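Local structure of prolyl-tRNA synthetase (Giardia lamblia ATCC 50803, 3IAL) at residues S199-F204 with P294-P299; P382-K387 with D422-R427; R461-T466 with V509-C514. The protein probably catalyses the ATP-dependent attachment of L-proline to tRNA(Pro), and binds the intermediate prolyl-adenylate in its class II synthetase core. One frame throughout, in Å; residues are numbered along the deposited sequence.

Contact 1 (S199-F204 with P294-P299)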
loop_
_atom_site.group_PDB
_atom_site.type_symbol
_atom_site.label_atom_id
_atom_site.label_comp_id
_atom_site.label_asym_id
_atom_site.label_seq_id
_atom_site.Cartn_x
_atom_site.Cartn_y
_atom_site.Cartn_z
ATOM N N SER B 199 8.317 14.390 13.346
ATOM C CA SER B 199 8.620 15.808 13.596
ATOM C C SER B 199 8.599 16.695 12.345
ATOM O O SER B 199 7.862 17.675 12.303
ATOM C CB SER B 199 9.962 15.943 14.320
ATOM O OG SER B 199 9.874 15.395 15.630
ATOM N N ASP B 200 9.390 16.360 11.330
ATOM C CA ASP B 200 9.444 17.190 10.119
ATOM C C ASP B 200 8.089 17.241 9.415
ATOM O O ASP B 200 7.693 18.292 8.906
ATOM C CB ASP B 200 10.499 16.689 9.124
ATOM C CG ASP B 200 11.920 16.743 9.671
ATOM O OD1 ASP B 200 12.158 17.277 10.774
ATOM O OD2 ASP B 200 12.820 16.245 8.974
ATOM N N GLU B 201 7.382 16.111 9.387
ATOM C CA GLU B 201 6.127 16.009 8.637
ATOM C C GLU B 201 4.860 16.101 9.502
ATOM O O GLU B 201 3.958 16.876 9.178
ATOM C CB GLU B 201 6.129 14.743 7.777
ATOM C CG GLU B 201 7.214 14.767 6.678
ATOM C CD GLU B 201 6.961 15.819 5.597
ATOM O OE1 GLU B 201 5.831 15.905 5.084
ATOM O OE2 GLU B 201 7.904 16.553 5.249
ATOM N N LEU B 202 4.792 15.351 10.600
ATOM C CA LEU B 202 3.596 15.375 11.459
ATOM C C LEU B 202 3.685 16.362 12.608
ATOM O O LEU B 202 2.762 16.453 13.408
ATOM C CB LEU B 202 3.262 13.977 11.990
ATOM C CG LEU B 202 2.943 12.963 10.897
ATOM C CD1 LEU B 202 2.758 11.585 11.531
ATOM C CD2 LEU B 202 1.717 13.389 10.075
ATOM N N CYS B 203 4.786 17.109 12.678
ATOM C CA CYS B 203 4.923 18.228 13.611
ATOM C C CYS B 203 4.711 17.908 15.088
ATOM O O CYS B 203 4.195 18.748 15.824
ATOM C CB CYS B 203 3.969 19.357 13.208
ATOM S SG CYS B 203 4.182 19.912 11.525
ATOM N N PHE B 204 5.103 16.715 15.530
ATOM C CA PHE B 204 5.092 16.397 16.969
ATOM C C PHE B 204 6.387 15.712 17.420
ATOM O O PHE B 204 7.239 15.364 16.606
ATOM C CB PHE B 204 3.842 15.589 17.365
ATOM C CG PHE B 204 3.863 14.148 16.918
ATOM C CD1 PHE B 204 4.481 13.177 17.691
ATOM C CD2 PHE B 204 3.247 13.765 15.729
ATOM C CE1 PHE B 204 4.496 11.842 17.285
ATOM C CE2 PHE B 204 3.264 12.430 15.312
ATOM C CZ PHE B 204 3.884 11.471 16.091
ATOM N N PRO B 294 -1.788 18.183 9.934
ATOM C CA PRO B 294 -0.584 18.505 9.181
ATOM C C PRO B 294 -0.793 18.206 7.687
ATOM O O PRO B 294 -1.558 17.287 7.354
ATOM C CB PRO B 294 0.462 17.572 9.776
ATOM C CG PRO B 294 -0.047 17.228 11.133
ATOM C CD PRO B 294 -1.530 17.187 10.989
ATOM N N PRO B 295 -0.152 18.989 6.791
ATOM C CA PRO B 295 -0.336 18.827 5.346
ATOM C C PRO B 295 -0.160 17.401 4.818
ATOM O O PRO B 295 -0.939 16.974 3.961
ATOM C CB PRO B 295 0.731 19.757 4.749
ATOM C CG PRO B 295 0.867 20.843 5.740
ATOM C CD PRO B 295 0.615 20.208 7.106
ATOM N N LEU B 296 0.842 16.682 5.320
ATOM C CA LEU B 296 1.110 15.300 4.897
ATOM C C LEU B 296 -0.156 14.442 4.868
ATOM O O LEU B 296 -0.390 13.693 3.922
ATOM C CB LEU B 296 2.132 14.633 5.830
ATOM C CG LEU B 296 2.437 13.157 5.520
ATOM C CD1 LEU B 296 3.217 13.044 4.208
ATOM C CD2 LEU B 296 3.187 12.466 6.672
ATOM N N ILE B 297 -0.966 14.561 5.913
ATOM C CA ILE B 297 -2.128 13.688 6.085
ATOM C C ILE B 297 -3.469 14.367 5.835
ATOM O O ILE B 297 -4.495 13.786 6.127
ATOM C CB ILE B 297 -2.142 13.027 7.493
ATOM C CG1 ILE B 297 -2.174 14.088 8.614
ATOM C CG2 ILE B 297 -0.949 12.098 7.634
ATOM C CD1 ILE B 297 -2.569 13.540 10.012
ATOM N N ALA B 298 -3.470 15.581 5.293
ATOM C CA ALA B 298 -4.726 16.246 4.947
ATOM C C ALA B 298 -5.203 15.717 3.596
ATOM O O ALA B 298 -4.531 15.933 2.582
ATOM C CB ALA B 298 -4.532 17.765 4.878
ATOM N N PRO B 299 -6.354 15.018 3.565
ATOM C CA PRO B 299 -6.874 14.608 2.251
ATOM C C PRO B 299 -7.147 15.798 1.319
ATOM O O PRO B 299 -7.026 15.660 0.104
ATOM C CB PRO B 299 -8.170 13.862 2.603
ATOM C CG PRO B 299 -7.929 13.344 3.972
ATOM C CD PRO B 299 -7.176 14.467 4.657
HETATM O O HOH W 1 2.947 17.851 7.047
#

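Contact 2 (P382-K387 with D422-R427)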
loop_
_atom_site.group_PDB
_atom_site.type_symbol
_atom_site.label_atom_id
_atom_site.label_comp_id
_atom_site.label_asym_id
_atom_site.label_seq_id
_atom_site.Cartn_x
_atom_site.Cartn_y
_atom_site.Cartn_z
ATOM N N PRO B 382 -5.969 29.990 7.808
ATOM C CA PRO B 382 -5.411 28.721 8.279
ATOM C C PRO B 382 -6.227 28.146 9.433
ATOM O O PRO B 382 -6.855 28.895 10.180
ATOM C CB PRO B 382 -3.990 29.091 8.752
ATOM C CG PRO B 382 -3.796 30.526 8.418
ATOM C CD PRO B 382 -5.143 31.131 8.226
ATOM N N ARG B 383 -6.191 26.828 9.572
ATOM C CA ARG B 383 -7.062 26.105 10.497
ATOM C C ARG B 383 -6.738 26.326 11.981
ATOM O O ARG B 383 -7.641 26.360 12.808
ATOM C CB ARG B 383 -7.010 24.598 10.171
ATOM C CG ARG B 383 -7.747 23.690 11.134
ATOM C CD ARG B 383 -9.232 24.022 11.242
ATOM N NE ARG B 383 -9.885 23.123 12.184
ATOM C CZ ARG B 383 -9.905 23.274 13.508
ATOM N NH1 ARG B 383 -9.320 24.319 14.100
ATOM N NH2 ARG B 383 -10.524 22.364 14.253
ATOM N N ASP B 384 -5.456 26.452 12.317
ATOM C CA ASP B 384 -5.042 26.504 13.724
ATOM C C ASP B 384 -5.328 27.837 14.414
ATOM O O ASP B 384 -5.526 27.862 15.625
ATOM C CB ASP B 384 -3.562 26.163 13.869
ATOM C CG ASP B 384 -2.655 27.176 13.185
ATOM O OD1 ASP B 384 -3.045 27.701 12.118
ATOM O OD2 ASP B 384 -1.556 27.443 13.722
ATOM N N VAL B 385 -5.335 28.929 13.652
ATOM C CA VAL B 385 -5.569 30.272 14.212
ATOM C C VAL B 385 -6.965 30.798 13.893
ATOM O O VAL B 385 -7.518 31.600 14.651
ATOM C CB VAL B 385 -4.524 31.306 13.713
ATOM C CG1 VAL B 385 -3.174 31.054 14.366
ATOM C CG2 VAL B 385 -4.415 31.288 12.186
ATOM N N GLY B 386 -7.508 30.373 12.754
ATOM C CA GLY B 386 -8.903 30.626 12.419
ATOM C C GLY B 386 -9.223 32.014 11.886
ATOM O O GLY B 386 -8.337 32.763 11.450
ATOM N N LYS B 387 -10.513 32.337 11.938
ATOM C CA LYS B 387 -11.084 33.553 11.348
ATOM C C LYS B 387 -10.432 34.836 11.871
ATOM O O LYS B 387 -10.249 35.794 11.115
ATOM C CB LYS B 387 -12.598 33.602 11.632
ATOM C CG LYS B 387 -13.450 34.186 10.506
ATOM C CD LYS B 387 -14.795 34.726 11.016
ATOM C CE LYS B 387 -15.655 33.651 11.704
ATOM N NZ LYS B 387 -16.069 32.541 10.793
ATOM N N ASP B 422 3.491 25.934 5.017
ATOM C CA ASP B 422 4.746 25.816 5.758
ATOM C C ASP B 422 4.729 26.567 7.083
ATOM O O ASP B 422 5.252 26.070 8.088
ATOM C CB ASP B 422 5.927 26.325 4.917
ATOM C CG ASP B 422 6.237 25.429 3.734
ATOM O OD1 ASP B 422 5.808 24.255 3.739
ATOM O OD2 ASP B 422 6.908 25.903 2.796
ATOM N N ALA B 423 4.147 27.764 7.087
ATOM C CA ALA B 423 4.037 28.546 8.323
ATOM C C ALA B 423 3.072 27.859 9.287
ATOM O O ALA B 423 3.286 27.853 10.505
ATOM C CB ALA B 423 3.603 29.975 8.025
ATOM N N TYR B 424 2.025 27.264 8.724
ATOM C CA TYR B 424 1.048 26.461 9.477
ATOM C C TYR B 424 1.707 25.269 10.183
ATOM O O TYR B 424 1.522 25.076 11.386
ATOM C CB TYR B 424 -0.049 26.020 8.505
ATOM C CG TYR B 424 -1.043 24.979 8.964
ATOM C CD1 TYR B 424 -2.046 25.284 9.881
ATOM C CD2 TYR B 424 -1.041 23.711 8.400
ATOM C CE1 TYR B 424 -2.989 24.326 10.250
ATOM C CE2 TYR B 424 -1.964 22.762 8.757
ATOM C CZ TYR B 424 -2.935 23.062 9.683
ATOM O OH TYR B 424 -3.851 22.086 10.027
ATOM N N LYS B 425 2.488 24.495 9.432
ATOM C CA LYS B 425 3.296 23.408 9.983
ATOM C C LYS B 425 4.180 23.870 11.124
ATOM O O LYS B 425 4.232 23.229 12.172
ATOM C CB LYS B 425 4.206 22.818 8.903
ATOM C CG LYS B 425 3.575 21.733 8.054
ATOM C CD LYS B 425 4.543 21.234 6.995
ATOM C CE LYS B 425 5.696 20.419 7.587
ATOM N NZ LYS B 425 6.484 19.771 6.506
ATOM N N ALA B 426 4.892 24.977 10.902
ATOM C CA ALA B 426 5.833 25.505 11.887
ATOM C C ALA B 426 5.133 25.964 13.173
ATOM O O ALA B 426 5.689 25.784 14.260
ATOM C CB ALA B 426 6.683 26.638 11.283
ATOM N N ARG B 427 3.925 26.526 13.064
ATOM C CA ARG B 427 3.131 26.850 14.263
ATOM C C ARG B 427 2.654 25.582 14.993
ATOM O O ARG B 427 2.711 25.519 16.223
ATOM C CB ARG B 427 1.927 27.742 13.937
ATOM C CG ARG B 427 2.296 29.151 13.484
ATOM C CD ARG B 427 1.072 30.047 13.328
ATOM N NE ARG B 427 0.061 29.508 12.416
ATOM C CZ ARG B 427 0.005 29.722 11.101
ATOM N NH1 ARG B 427 0.915 30.468 10.479
ATOM N NH2 ARG B 427 -0.975 29.176 10.392
#

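Contact 3 (R461-T466 with V509-C514)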
loop_
_atom_site.group_PDB
_atom_site.type_symbol
_atom_site.label_atom_id
_atom_site.label_comp_id
_atom_site.label_asym_id
_atom_site.label_seq_id
_atom_site.Cartn_x
_atom_site.Cartn_y
_atom_site.Cartn_z
ATOM N N ARG B 461 10.845 12.833 35.269
ATOM C CA ARG B 461 12.256 12.575 35.024
ATOM C C ARG B 461 13.008 12.665 36.343
ATOM O O ARG B 461 12.810 13.597 37.106
ATOM C CB ARG B 461 12.789 13.603 34.033
ATOM C CG ARG B 461 14.216 13.382 33.567
ATOM C CD ARG B 461 14.570 14.443 32.559
ATOM N NE ARG B 461 15.966 14.389 32.127
ATOM C CZ ARG B 461 16.976 15.040 32.708
ATOM N NH1 ARG B 461 16.777 15.792 33.785
ATOM N NH2 ARG B 461 18.206 14.927 32.210
ATOM N N PHE B 462 13.850 11.682 36.626
ATOM C CA PHE B 462 14.526 11.621 37.917
ATOM C C PHE B 462 15.840 10.859 37.834
ATOM O O PHE B 462 15.928 9.844 37.138
ATOM C CB PHE B 462 13.613 10.989 38.979
ATOM C CG PHE B 462 13.185 9.566 38.676
ATOM C CD1 PHE B 462 13.857 8.487 39.237
ATOM C CD2 PHE B 462 12.086 9.310 37.877
ATOM C CE1 PHE B 462 13.455 7.178 38.979
ATOM C CE2 PHE B 462 11.673 8.004 37.620
ATOM C CZ PHE B 462 12.359 6.939 38.170
ATOM N N PRO B 463 16.874 11.349 38.543
ATOM C CA PRO B 463 18.113 10.571 38.591
ATOM C C PRO B 463 17.862 9.249 39.317
ATOM O O PRO B 463 17.065 9.205 40.266
ATOM C CB PRO B 463 19.095 11.468 39.357
ATOM C CG PRO B 463 18.261 12.515 40.028
ATOM C CD PRO B 463 16.940 12.593 39.333
ATOM N N PHE B 464 18.522 8.192 38.861
ATOM C CA PHE B 464 18.255 6.846 39.348
ATOM C C PHE B 464 19.551 6.037 39.363
ATOM O O PHE B 464 20.421 6.242 38.518
ATOM C CB PHE B 464 17.193 6.194 38.451
ATOM C CG PHE B 464 16.658 4.891 38.967
ATOM C CD1 PHE B 464 15.980 4.825 40.172
ATOM C CD2 PHE B 464 16.796 3.729 38.216
ATOM C CE1 PHE B 464 15.465 3.609 40.637
ATOM C CE2 PHE B 464 16.295 2.524 38.663
ATOM C CZ PHE B 464 15.626 2.459 39.880
ATOM N N TYR B 465 19.655 5.108 40.310
ATOM C CA TYR B 465 20.925 4.448 40.629
ATOM C C TYR B 465 21.361 3.296 39.702
ATOM O O TYR B 465 22.505 2.857 39.781
ATOM C CB TYR B 465 20.895 3.950 42.081
ATOM C CG TYR B 465 20.212 2.615 42.271
ATOM C CD1 TYR B 465 20.957 1.432 42.315
ATOM C CD2 TYR B 465 18.832 2.528 42.397
ATOM C CE1 TYR B 465 20.344 0.210 42.487
ATOM C CE2 TYR B 465 18.211 1.308 42.563
ATOM C CZ TYR B 465 18.973 0.151 42.613
ATOM O OH TYR B 465 18.362 -1.069 42.772
ATOM N N THR B 466 20.469 2.796 38.848
ATOM C CA THR B 466 20.801 1.655 38.000
ATOM C C THR B 466 19.959 1.573 36.721
ATOM O O THR B 466 18.818 2.024 36.677
ATOM C CB THR B 466 20.625 0.329 38.766
ATOM O OG1 THR B 466 21.119 -0.747 37.968
ATOM C CG2 THR B 466 19.145 0.069 39.095
ATOM N N VAL B 509 23.340 6.956 38.121
ATOM C CA VAL B 509 24.022 6.597 36.869
ATOM C C VAL B 509 23.223 6.977 35.615
ATOM O O VAL B 509 23.721 6.821 34.509
ATOM C CB VAL B 509 24.343 5.081 36.804
ATOM C CG1 VAL B 509 25.198 4.667 37.983
ATOM C CG2 VAL B 509 23.058 4.249 36.754
ATOM N N CYS B 510 21.995 7.469 35.782
ATOM C CA CYS B 510 21.139 7.843 34.648
ATOM C C CYS B 510 19.946 8.663 35.124
ATOM O O CYS B 510 19.701 8.766 36.332
ATOM C CB CYS B 510 20.615 6.591 33.938
ATOM S SG CYS B 510 19.427 5.619 34.940
ATOM N N TYR B 511 19.206 9.236 34.173
ATOM C CA TYR B 511 17.892 9.819 34.454
ATOM C C TYR B 511 16.819 8.896 33.890
ATOM O O TYR B 511 16.733 8.696 32.676
ATOM C CB TYR B 511 17.749 11.213 33.844
ATOM C CG TYR B 511 18.830 12.166 34.273
ATOM C CD1 TYR B 511 18.774 12.809 35.506
ATOM C CD2 TYR B 511 19.920 12.419 33.448
ATOM C CE1 TYR B 511 19.784 13.680 35.908
ATOM C CE2 TYR B 511 20.924 13.287 33.832
ATOM C CZ TYR B 511 20.856 13.912 35.060
ATOM O OH TYR B 511 21.862 14.767 35.424
ATOM N N MET B 512 16.016 8.320 34.774
ATOM C CA MET B 512 14.895 7.506 34.346
ATOM C C MET B 512 13.703 8.408 34.077
ATOM O O MET B 512 13.630 9.533 34.595
ATOM C CB MET B 512 14.534 6.449 35.393
ATOM C CG MET B 512 15.443 5.240 35.380
ATOM S SD MET B 512 15.417 4.376 33.794
ATOM C CE MET B 512 16.329 2.894 34.205
ATOM N N TYR B 513 12.797 7.902 33.242
ATOM C CA TYR B 513 11.527 8.541 32.952
ATOM C C TYR B 513 10.392 7.607 33.325
ATOM O O TYR B 513 10.345 6.450 32.880
ATOM C CB TYR B 513 11.409 8.878 31.471
ATOM C CG TYR B 513 12.329 9.974 30.996
ATOM C CD1 TYR B 513 11.852 11.255 30.771
ATOM C CD2 TYR B 513 13.668 9.718 30.739
ATOM C CE1 TYR B 513 12.684 12.260 30.315
ATOM C CE2 TYR B 513 14.512 10.714 30.284
ATOM C CZ TYR B 513 14.013 11.982 30.063
ATOM O OH TYR B 513 14.844 12.980 29.618
ATOM N N CYS B 514 9.462 8.134 34.116
ATOM C CA CYS B 514 8.327 7.377 34.602
ATOM C C CYS B 514 7.062 8.020 34.038
ATOM O O CYS B 514 7.008 9.242 33.883
ATOM C CB CYS B 514 8.326 7.409 36.139
ATOM S SG CYS B 514 6.761 7.115 36.915
#

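Contact 1 (S199-F204 with P294-P299)
Methyl CD2 of L202 is the centre of this contact, lying 3.8 Å from CD2 of L296. The same L202 CD2 stands 3.8 Å from CG2 of I297, so one branch of the leucine touches two side chains of the 3-10 turn, crossing L296 obliquely and I297 at about a right angle. L296 has CG anti to its backbone N (chi1 177°) and lays its CD2 also against CB of E201, 3.9 Å away. The E201 chain then bends at chi2, which brings OE1 back over CB and CD1 of L296, while OE2 makes a long, weak ion pair with K425. The P294 ring packs on backbone carbonyls instead: its CB is 3.6 Å from E201 O and its CG 3.7 Å from L202 O.

These groups meet where the catalytic core of a class II synthetase abuts the loop leading from helix 276-285 to strand 302-307, the first strand in sequence of the anticodon-binding domain sheet; 199-204 ends helix 180-201, and 294-299 belongs to that loop. A single water joins the two backbones, donating to E201 O over 2.6 Å and accepting from L296 N at 3.0 Å. Because P294 and P295 have no N-H, that of L296 is the first the 3-10 turn can offer.

Further out, I297 has CG1 in the crowded position between backbone N and carbonyl carbon (chi1 59°), leaving CG2 to meet L202. At the helix end C203 takes a positive phi, and S199 OG donates to F204 O at 2.8 Å in the carbonyl plane. H285 binds the carbonyl of L202, and I61 of helix 52-71 packs on I297.

Contact 2 (P382-K387 with D422-R427)
A423 contributes its carbonyl oxygen, which, together with CA of Y424, lies over one face of the R427 guanidinium one turn further along the helix. Y424 has CG anti to its backbone N (chi1 169°), and its ring passes alongside D384 in the opposite direction. The carboxylate meets it at the edge: OD1 of D384 is 3.4 Å from CD1 of Y424, with the two planes 84° apart. The backbone N of D384 also lies at this edge, in the ring plane, while R383 CB approaches Y424 CE1 at 4.0 Å. The phenol OH is hydrogen-bonded to the carbonyl of L293.

R427 carries the polar half of the contact. Bent at chi3, its chain presents the guanidinium side-on, so that NE donates to OD2 of D384 at 2.9 Å and NH2 to OD1 of D384 at 3.1 Å, the latter bond nearly straight at 168°. Both oxygens use their syn lone pairs, and carboxylate and guanidinium are nearly coplanar; this two-point grip fixes the rotation of both groups. At the guanidinium edge, CB of P382 comes within 3.4 Å of R427 NH2. Separately, CG1 of V385 lies 4.1 Å from NE of R427. NH1 of R427 is close to NH2 of R391, a like-charge approach that D384 may partly offset.

The loop is held in shape by G386 N, which bonds to P382 O at 3.0 Å, and by R383, whose guanidinium turns to E358 O and to a salt bridge with D287. The whole is a bidentate, side-on arginine-carboxylate salt bridge tying the loop between antiparallel strands 377-382 and 391-394, in the mixed sheet of the anticodon-binding domain, to helix 416-438.

Contact 3 (R461-T466 with V509-C514)
With CG anti to its backbone N (chi1 -174°) and its chain extended from CG to NE, R461 runs alongside the ring of its strand partner Y513. That tyrosine has its CG beside the backbone N (chi1 -69°), so R461 CG sits over the ring face in a CH-pi contact, 4.0 Å from the Y513 centroid. R461 NE gives a weak hydrogen bond to Y513 OH at 3.1 Å. Further out, the guanidinium stacks over the face of Y511 in a cation-pi contact, tilted by 21° with 4.0 Å between centres. E493 forms a salt bridge with R461 NH2 and is hydrogen-bonded to Y513 OH, while N442 takes NH1 of R461 and E499 meets Y511 OH.

On the sheet face of F462, F464, C510 and M512, M512 runs past two neighbouring phenyl groups. Its CB stands over the F462 ring, 3.6 Å from F462 CZ, and the bend at chi2 brings M512 CG to 3.5 Å from CD2 of F464.

F462 and M512 exchange backbone bonds, M512 N reaching F462 O at 2.8 Å. At the far end, F464 O accepts from V509 N at 3.0 Å and only weakly from C510 N at 3.4 Å. Two residues, V509 and C510, thus stand opposite the single F464, making a classic beta bulge that closes the antiparallel pair of strands 459-464 and 510-515 in the C-terminal region of prolyl-tRNA synthetase.

How the contacts relate
Contacts 1 and 2 are neighbours, their centres about 12 Å apart, and K425 of helix 416-438 joins them. Its CB points away from the 382-387 loop; its CG packs against P295 CD at 3.5 Å, and its NZ is offered to D200 O in a weak hydrogen bond of 3.1 Å. Helix 416-438 therefore touches the core, the 294-299 loop and the anticodon-binding domain. Contact 3 stands apart, its centre about 32 Å from that of contact 1 and about 37 Å from that of contact 2, yet Y513 packs on strand 207-211, which soon follows F204. The bound prolyl-adenylate is about 12 Å from the L202 side chain of contact 1.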